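Local coordinates for protein MAU2 chromatid cohesion factor homolog (Saccharomyces cerevisiae, PDB 4XDN) that pairs with SCC2 in the complex that loads cohesin onto chromosomes and so takes part in sister chromatid cohesion, at residues R601-C615 with V624-I638. Sequence-based numbering, arbitrary orientation.
Sequences RKVQYVIGIWHLMNC and VALTNAKLEALVKQI
Y605 and L631 interlock in this antiparallel helical hairpin, whose axes close to 9.4 Å at 162°. The Y605 side chain, its CG anti to the backbone N (chi1 176°), sits as a knob in the hole formed by L631, L634, V635 and I638, with Y605 CD1 3.7 Å from L631 CD2; its hydroxyl hydrogen-bonds the backbone of another protein's chain. L631 in turn fits among Y605, G608, I609 and L612; at G608 the missing side chain lets L631 CD2 come within 3.8 Å of G608 CA. Farther along, T627 wedges in among G608, H611, L612 and C615, its OG1 at the H611 ring edge, 3.4 Å from CD2, while hydrogen-bonding back to D623 O.

At the open end, R601 crosses Q637, whose CB and CD lie over one guanidinium face. With an alanine at Q637 the amide over the guanidinium is gone, which would probably leave that face largely uncovered and the arginine freer to swing. One water bridges Q604 and K630, accepting from K630 NZ at 2.7 Å and donating to Q604 OE1; a second accepts from Q604 NE2 and is held only weakly by K630 NZ.

Behind the hairpin, Q604 NE2 and H611 ND1 hydrogen-bond F591 O and S587 OG of helix 580-593, and I607 and W610 pack on helix 562-575.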
loop_
_atom_site.group_PDB
_atom_site.type_symbol
_atom_site.label_atom_id
_atom_site.label_comp_id
_atom_site.label_asym_id
_atom_site.label_seq_id
_atom_site.Cartn_x
_atom_site.Cartn_y
_atom_site.Cartn_z
ATOM N N ARG A 601 -26.227 -18.367 -12.243
ATOM C CA ARG A 601 -27.273 -19.159 -12.888
ATOM C C ARG A 601 -26.853 -19.742 -14.237
ATOM O O ARG A 601 -27.203 -20.880 -14.559
ATOM C CB ARG A 601 -28.534 -18.313 -13.063
ATOM C CG ARG A 601 -29.350 -18.183 -11.789
ATOM C CD ARG A 601 -30.393 -17.092 -11.902
ATOM N NE ARG A 601 -31.279 -17.064 -10.742
ATOM C CZ ARG A 601 -32.129 -16.078 -10.472
ATOM N NH1 ARG A 601 -32.209 -15.026 -11.277
ATOM N NH2 ARG A 601 -32.896 -16.141 -9.392
ATOM N N LYS A 602 -26.112 -18.972 -15.027
ATOM C CA LYS A 602 -25.680 -19.446 -16.337
ATOM C C LYS A 602 -24.564 -20.475 -16.186
ATOM O O LYS A 602 -24.489 -21.431 -16.957
ATOM C CB LYS A 602 -25.230 -18.279 -17.214
ATOM C CG LYS A 602 -26.391 -17.475 -17.776
ATOM C CD LYS A 602 -25.921 -16.268 -18.566
ATOM C CE LYS A 602 -27.102 -15.491 -19.132
ATOM N NZ LYS A 602 -26.673 -14.281 -19.881
ATOM N N VAL A 603 -23.709 -20.283 -15.188
ATOM C CA VAL A 603 -22.691 -21.273 -14.858
ATOM C C VAL A 603 -23.369 -22.566 -14.404
ATOM O O VAL A 603 -23.010 -23.658 -14.850
ATOM C CB VAL A 603 -21.729 -20.757 -13.755
ATOM C CG1 VAL A 603 -20.848 -21.881 -13.212
ATOM C CG2 VAL A 603 -20.864 -19.620 -14.290
ATOM N N GLN A 604 -24.361 -22.430 -13.524
ATOM C CA GLN A 604 -25.083 -23.581 -12.987
ATOM C C GLN A 604 -25.803 -24.340 -14.095
ATOM O O GLN A 604 -25.895 -25.567 -14.063
ATOM C CB GLN A 604 -26.089 -23.136 -11.920
ATOM C CG GLN A 604 -26.658 -24.281 -11.086
ATOM C CD GLN A 604 -27.630 -23.805 -10.017
ATOM O OE1 GLN A 604 -28.356 -22.835 -10.215
ATOM N NE2 GLN A 604 -27.639 -24.484 -8.875
ATOM N N TYR A 605 -26.314 -23.600 -15.075
ATOM C CA TYR A 605 -27.010 -24.199 -16.208
ATOM C C TYR A 605 -26.065 -25.093 -17.013
ATOM O O TYR A 605 -26.398 -26.236 -17.324
ATOM C CB TYR A 605 -27.608 -23.107 -17.101
ATOM C CG TYR A 605 -28.260 -23.626 -18.363
ATOM C CD1 TYR A 605 -29.531 -24.186 -18.333
ATOM C CD2 TYR A 605 -27.608 -23.550 -19.587
ATOM C CE1 TYR A 605 -30.132 -24.657 -19.484
ATOM C CE2 TYR A 605 -28.198 -24.017 -20.742
ATOM C CZ TYR A 605 -29.460 -24.570 -20.687
ATOM O OH TYR A 605 -30.052 -25.037 -21.838
ATOM N N VAL A 606 -24.888 -24.572 -17.341
ATOM C CA VAL A 606 -23.889 -25.339 -18.078
ATOM C C VAL A 606 -23.466 -26.564 -17.264
ATOM O O VAL A 606 -23.354 -27.666 -17.803
ATOM C CB VAL A 606 -22.659 -24.470 -18.422
ATOM C CG1 VAL A 606 -21.545 -25.304 -19.071
ATOM C CG2 VAL A 606 -23.071 -23.334 -19.346
ATOM N N ILE A 607 -23.241 -26.366 -15.969
ATOM C CA ILE A 607 -22.942 -27.471 -15.065
ATOM C C ILE A 607 -24.106 -28.453 -15.058
ATOM O O ILE A 607 -23.912 -29.664 -14.963
ATOM C CB ILE A 607 -22.684 -26.980 -13.618
ATOM C CG1 ILE A 607 -21.572 -25.920 -13.596
ATOM C CG2 ILE A 607 -22.376 -28.167 -12.695
ATOM C CD1 ILE A 607 -20.254 -26.368 -12.999
ATOM N N GLY A 608 -25.319 -27.919 -15.153
ATOM C CA GLY A 608 -26.516 -28.738 -15.156
ATOM C C GLY A 608 -26.589 -29.646 -16.368
ATOM O O GLY A 608 -27.015 -30.796 -16.260
ATOM N N ILE A 609 -26.179 -29.132 -17.525
ATOM C CA ILE A 609 -26.152 -29.934 -18.744
ATOM C C ILE A 609 -25.222 -31.124 -18.542
ATOM O O ILE A 609 -25.549 -32.249 -18.911
ATOM C CB ILE A 609 -25.681 -29.116 -19.969
ATOM C CG1 ILE A 609 -26.652 -27.966 -20.246
ATOM C CG2 ILE A 609 -25.567 -30.014 -21.208
ATOM C CD1 ILE A 609 -26.178 -26.999 -21.313
ATOM N N TRP A 610 -24.063 -30.860 -17.951
ATOM C CA TRP A 610 -23.071 -31.895 -17.699
ATOM C C TRP A 610 -23.616 -32.946 -16.743
ATOM O O TRP A 610 -23.476 -34.146 -16.976
ATOM C CB TRP A 610 -21.795 -31.275 -17.128
ATOM C CG TRP A 610 -20.755 -32.273 -16.747
ATOM C CD1 TRP A 610 -20.394 -33.391 -17.441
ATOM C CD2 TRP A 610 -19.941 -32.248 -15.572
ATOM N NE1 TRP A 610 -19.401 -34.062 -16.770
ATOM C CE2 TRP A 610 -19.104 -33.380 -15.619
ATOM C CE3 TRP A 610 -19.835 -31.377 -14.484
ATOM C CZ2 TRP A 610 -18.174 -33.662 -14.622
ATOM C CZ3 TRP A 610 -18.912 -31.659 -13.496
ATOM C CH2 TRP A 610 -18.095 -32.793 -13.571
ATOM N N HIS A 611 -24.240 -32.489 -15.666
ATOM C CA HIS A 611 -24.778 -33.396 -14.665
ATOM C C HIS A 611 -25.915 -34.244 -15.236
ATOM O O HIS A 611 -26.050 -35.416 -14.889
ATOM C CB HIS A 611 -25.269 -32.620 -13.444
ATOM C CG HIS A 611 -25.691 -33.501 -12.312
ATOM N ND1 HIS A 611 -24.807 -34.311 -11.633
ATOM C CD2 HIS A 611 -26.907 -33.716 -11.753
ATOM C CE1 HIS A 611 -25.458 -34.984 -10.700
ATOM N NE2 HIS A 611 -26.733 -34.641 -10.752
ATOM N N LEU A 612 -26.724 -33.653 -16.111
ATOM C CA LEU A 612 -27.812 -34.382 -16.757
ATOM C C LEU A 612 -27.278 -35.552 -17.579
ATOM O O LEU A 612 -27.875 -36.628 -17.589
ATOM C CB LEU A 612 -28.637 -33.450 -17.652
ATOM C CG LEU A 612 -29.751 -34.117 -18.471
ATOM C CD1 LEU A 612 -30.772 -34.792 -17.568
ATOM C CD2 LEU A 612 -30.433 -33.105 -19.380
ATOM N N MET A 613 -26.159 -35.338 -18.269
ATOM C CA MET A 613 -25.534 -36.401 -19.050
ATOM C C MET A 613 -25.144 -37.547 -18.134
ATOM O O MET A 613 -25.472 -38.703 -18.395
ATOM C CB MET A 613 -24.296 -35.894 -19.795
ATOM C CG MET A 613 -24.568 -34.804 -20.817
ATOM S SD MET A 613 -25.888 -35.217 -21.970
ATOM C CE MET A 613 -26.977 -33.809 -21.734
ATOM N N ASN A 614 -24.447 -37.214 -17.055
ATOM C CA ASN A 614 -23.992 -38.211 -16.099
ATOM C C ASN A 614 -25.169 -38.987 -15.505
ATOM O O ASN A 614 -25.067 -40.185 -15.250
ATOM C CB ASN A 614 -23.175 -37.536 -14.999
ATOM C CG ASN A 614 -21.994 -36.755 -15.551
ATOM O OD1 ASN A 614 -21.376 -37.154 -16.539
ATOM N ND2 ASN A 614 -21.683 -35.630 -14.923
ATOM N N CYS A 615 -26.286 -38.301 -15.296
ATOM C CA CYS A 615 -27.513 -38.960 -14.863
ATOM C C CYS A 615 -28.032 -39.880 -15.960
ATOM O O CYS A 615 -28.410 -41.021 -15.700
ATOM C CB CYS A 615 -28.582 -37.930 -14.496
ATOM S SG CYS A 615 -28.244 -36.987 -12.995
ATOM N N VAL A 624 -32.470 -37.753 -13.195
ATOM C CA VAL A 624 -32.760 -37.137 -14.487
ATOM C C VAL A 624 -33.954 -36.195 -14.358
ATOM O O VAL A 624 -33.945 -35.087 -14.894
ATOM C CB VAL A 624 -33.053 -38.195 -15.573
ATOM C CG1 VAL A 624 -33.657 -37.553 -16.823
ATOM C CG2 VAL A 624 -31.781 -38.949 -15.930
ATOM N N ALA A 625 -34.980 -36.648 -13.647
ATOM C CA ALA A 625 -36.197 -35.868 -13.469
ATOM C C ALA A 625 -35.904 -34.557 -12.742
ATOM O O ALA A 625 -36.299 -33.484 -13.196
ATOM C CB ALA A 625 -37.233 -36.677 -12.709
ATOM N N LEU A 626 -35.205 -34.651 -11.616
ATOM C CA LEU A 626 -34.893 -33.471 -10.818
ATOM C C LEU A 626 -33.958 -32.524 -11.559
ATOM O O LEU A 626 -34.099 -31.306 -11.460
ATOM C CB LEU A 626 -34.267 -33.880 -9.484
ATOM C CG LEU A 626 -35.136 -34.750 -8.574
ATOM C CD1 LEU A 626 -34.359 -35.161 -7.336
ATOM C CD2 LEU A 626 -36.415 -34.028 -8.187
ATOM N N THR A 627 -33.009 -33.081 -12.308
ATOM C CA THR A 627 -32.043 -32.261 -13.032
ATOM C C THR A 627 -32.707 -31.529 -14.199
ATOM O O THR A 627 -32.446 -30.347 -14.422
ATOM C CB THR A 627 -30.865 -33.103 -13.558
ATOM O OG1 THR A 627 -30.260 -33.813 -12.469
ATOM C CG2 THR A 627 -29.812 -32.212 -14.217
ATOM N N ASN A 628 -33.560 -32.227 -14.944
ATOM C CA ASN A 628 -34.326 -31.588 -16.009
ATOM C C ASN A 628 -35.187 -30.466 -15.446
ATOM O O ASN A 628 -35.289 -29.390 -16.035
ATOM C CB ASN A 628 -35.209 -32.607 -16.739
ATOM C CG ASN A 628 -34.575 -33.129 -18.013
ATOM O OD1 ASN A 628 -34.008 -32.368 -18.798
ATOM N ND2 ASN A 628 -34.670 -34.437 -18.226
ATOM N N ALA A 629 -35.806 -30.729 -14.299
ATOM C CA ALA A 629 -36.641 -29.741 -13.631
ATOM C C ALA A 629 -35.824 -28.510 -13.259
ATOM O O ALA A 629 -36.271 -27.378 -13.443
ATOM C CB ALA A 629 -37.288 -30.341 -12.394
ATOM N N LYS A 630 -34.622 -28.736 -12.742
ATOM C CA LYS A 630 -33.758 -27.636 -12.333
ATOM C C LYS A 630 -33.327 -26.817 -13.543
ATOM O O LYS A 630 -33.234 -25.590 -13.471
ATOM C CB LYS A 630 -32.532 -28.160 -11.582
ATOM C CG LYS A 630 -31.577 -27.068 -11.107
ATOM C CD LYS A 630 -32.258 -26.078 -10.173
ATOM C CE LYS A 630 -31.282 -25.015 -9.697
ATOM N NZ LYS A 630 -31.930 -24.016 -8.814
ATOM N N LEU A 631 -33.067 -27.498 -14.655
ATOM C CA LEU A 631 -32.697 -26.817 -15.888
ATOM C C LEU A 631 -33.860 -25.977 -16.393
ATOM O O LEU A 631 -33.668 -24.849 -16.839
ATOM C CB LEU A 631 -32.262 -27.821 -16.957
ATOM C CG LEU A 631 -30.929 -28.533 -16.715
ATOM C CD1 LEU A 631 -30.699 -29.597 -17.777
ATOM C CD2 LEU A 631 -29.769 -27.543 -16.690
ATOM N N GLU A 632 -35.067 -26.530 -16.316
ATOM C CA GLU A 632 -36.264 -25.790 -16.693
ATOM C C GLU A 632 -36.430 -24.555 -15.812
ATOM O O GLU A 632 -36.801 -23.485 -16.294
ATOM C CB GLU A 632 -37.508 -26.682 -16.598
ATOM C CG GLU A 632 -37.605 -27.713 -17.714
ATOM C CD GLU A 632 -38.796 -28.647 -17.564
ATOM O OE1 GLU A 632 -39.603 -28.456 -16.630
ATOM O OE2 GLU A 632 -38.923 -29.577 -18.386
ATOM N N ALA A 633 -36.150 -24.708 -14.523
ATOM C CA ALA A 633 -36.267 -23.599 -13.583
ATOM C C ALA A 633 -35.246 -22.512 -13.907
ATOM O O ALA A 633 -35.542 -21.322 -13.811
ATOM C CB ALA A 633 -36.087 -24.089 -12.153
ATOM N N LEU A 634 -34.046 -22.929 -14.300
ATOM C CA LEU A 634 -32.983 -21.984 -14.627
ATOM C C LEU A 634 -33.293 -21.215 -15.906
ATOM O O LEU A 634 -33.014 -20.021 -15.998
ATOM C CB LEU A 634 -31.648 -22.712 -14.766
ATOM C CG LEU A 634 -31.001 -23.161 -13.455
ATOM C CD1 LEU A 634 -29.859 -24.129 -13.735
ATOM C CD2 LEU A 634 -30.505 -21.959 -12.654
ATOM N N VAL A 635 -33.872 -21.899 -16.887
ATOM C CA VAL A 635 -34.249 -21.254 -18.139
ATOM C C VAL A 635 -35.271 -20.144 -17.895
ATOM O O VAL A 635 -35.199 -19.082 -18.512
ATOM C CB VAL A 635 -34.824 -22.277 -19.152
ATOM C CG1 VAL A 635 -35.480 -21.574 -20.343
ATOM C CG2 VAL A 635 -33.726 -23.205 -19.641
ATOM N N LYS A 636 -36.218 -20.385 -16.992
ATOM C CA LYS A 636 -37.266 -19.406 -16.721
ATOM C C LYS A 636 -36.693 -18.158 -16.053
ATOM O O LYS A 636 -37.093 -17.039 -16.369
ATOM C CB LYS A 636 -38.366 -20.016 -15.848
ATOM C CG LYS A 636 -39.489 -19.043 -15.504
ATOM C CD LYS A 636 -40.852 -19.726 -15.454
ATOM C CE LYS A 636 -40.914 -20.816 -14.390
ATOM N NZ LYS A 636 -40.604 -20.297 -13.028
ATOM N N GLN A 637 -35.753 -18.356 -15.136
ATOM C CA GLN A 637 -35.101 -17.242 -14.451
ATOM C C GLN A 637 -34.233 -16.428 -15.405
ATOM O O GLN A 637 -34.320 -15.200 -15.445
ATOM C CB GLN A 637 -34.243 -17.756 -13.293
ATOM C CG GLN A 637 -35.024 -18.448 -12.191
ATOM C CD GLN A 637 -34.122 -19.148 -11.193
ATOM O OE1 GLN A 637 -33.277 -19.960 -11.566
ATOM N NE2 GLN A 637 -34.291 -18.828 -9.917
ATOM N N ILE A 638 -33.397 -17.125 -16.167
ATOM C CA ILE A 638 -32.439 -16.490 -17.068
ATOM C C ILE A 638 -33.122 -15.684 -18.172
ATOM O O ILE A 638 -32.714 -14.562 -18.467
ATOM C CB ILE A 638 -31.514 -17.550 -17.711
ATOM C CG1 ILE A 638 -30.628 -18.188 -16.639
ATOM C CG2 ILE A 638 -30.638 -16.933 -18.799
ATOM C CD1 ILE A 638 -29.948 -19.474 -17.078
HETATM O O HOH W 1 -29.353 -24.303 -6.680
HETATM O O HOH W 2 -30.013 -22.535 -7.564
#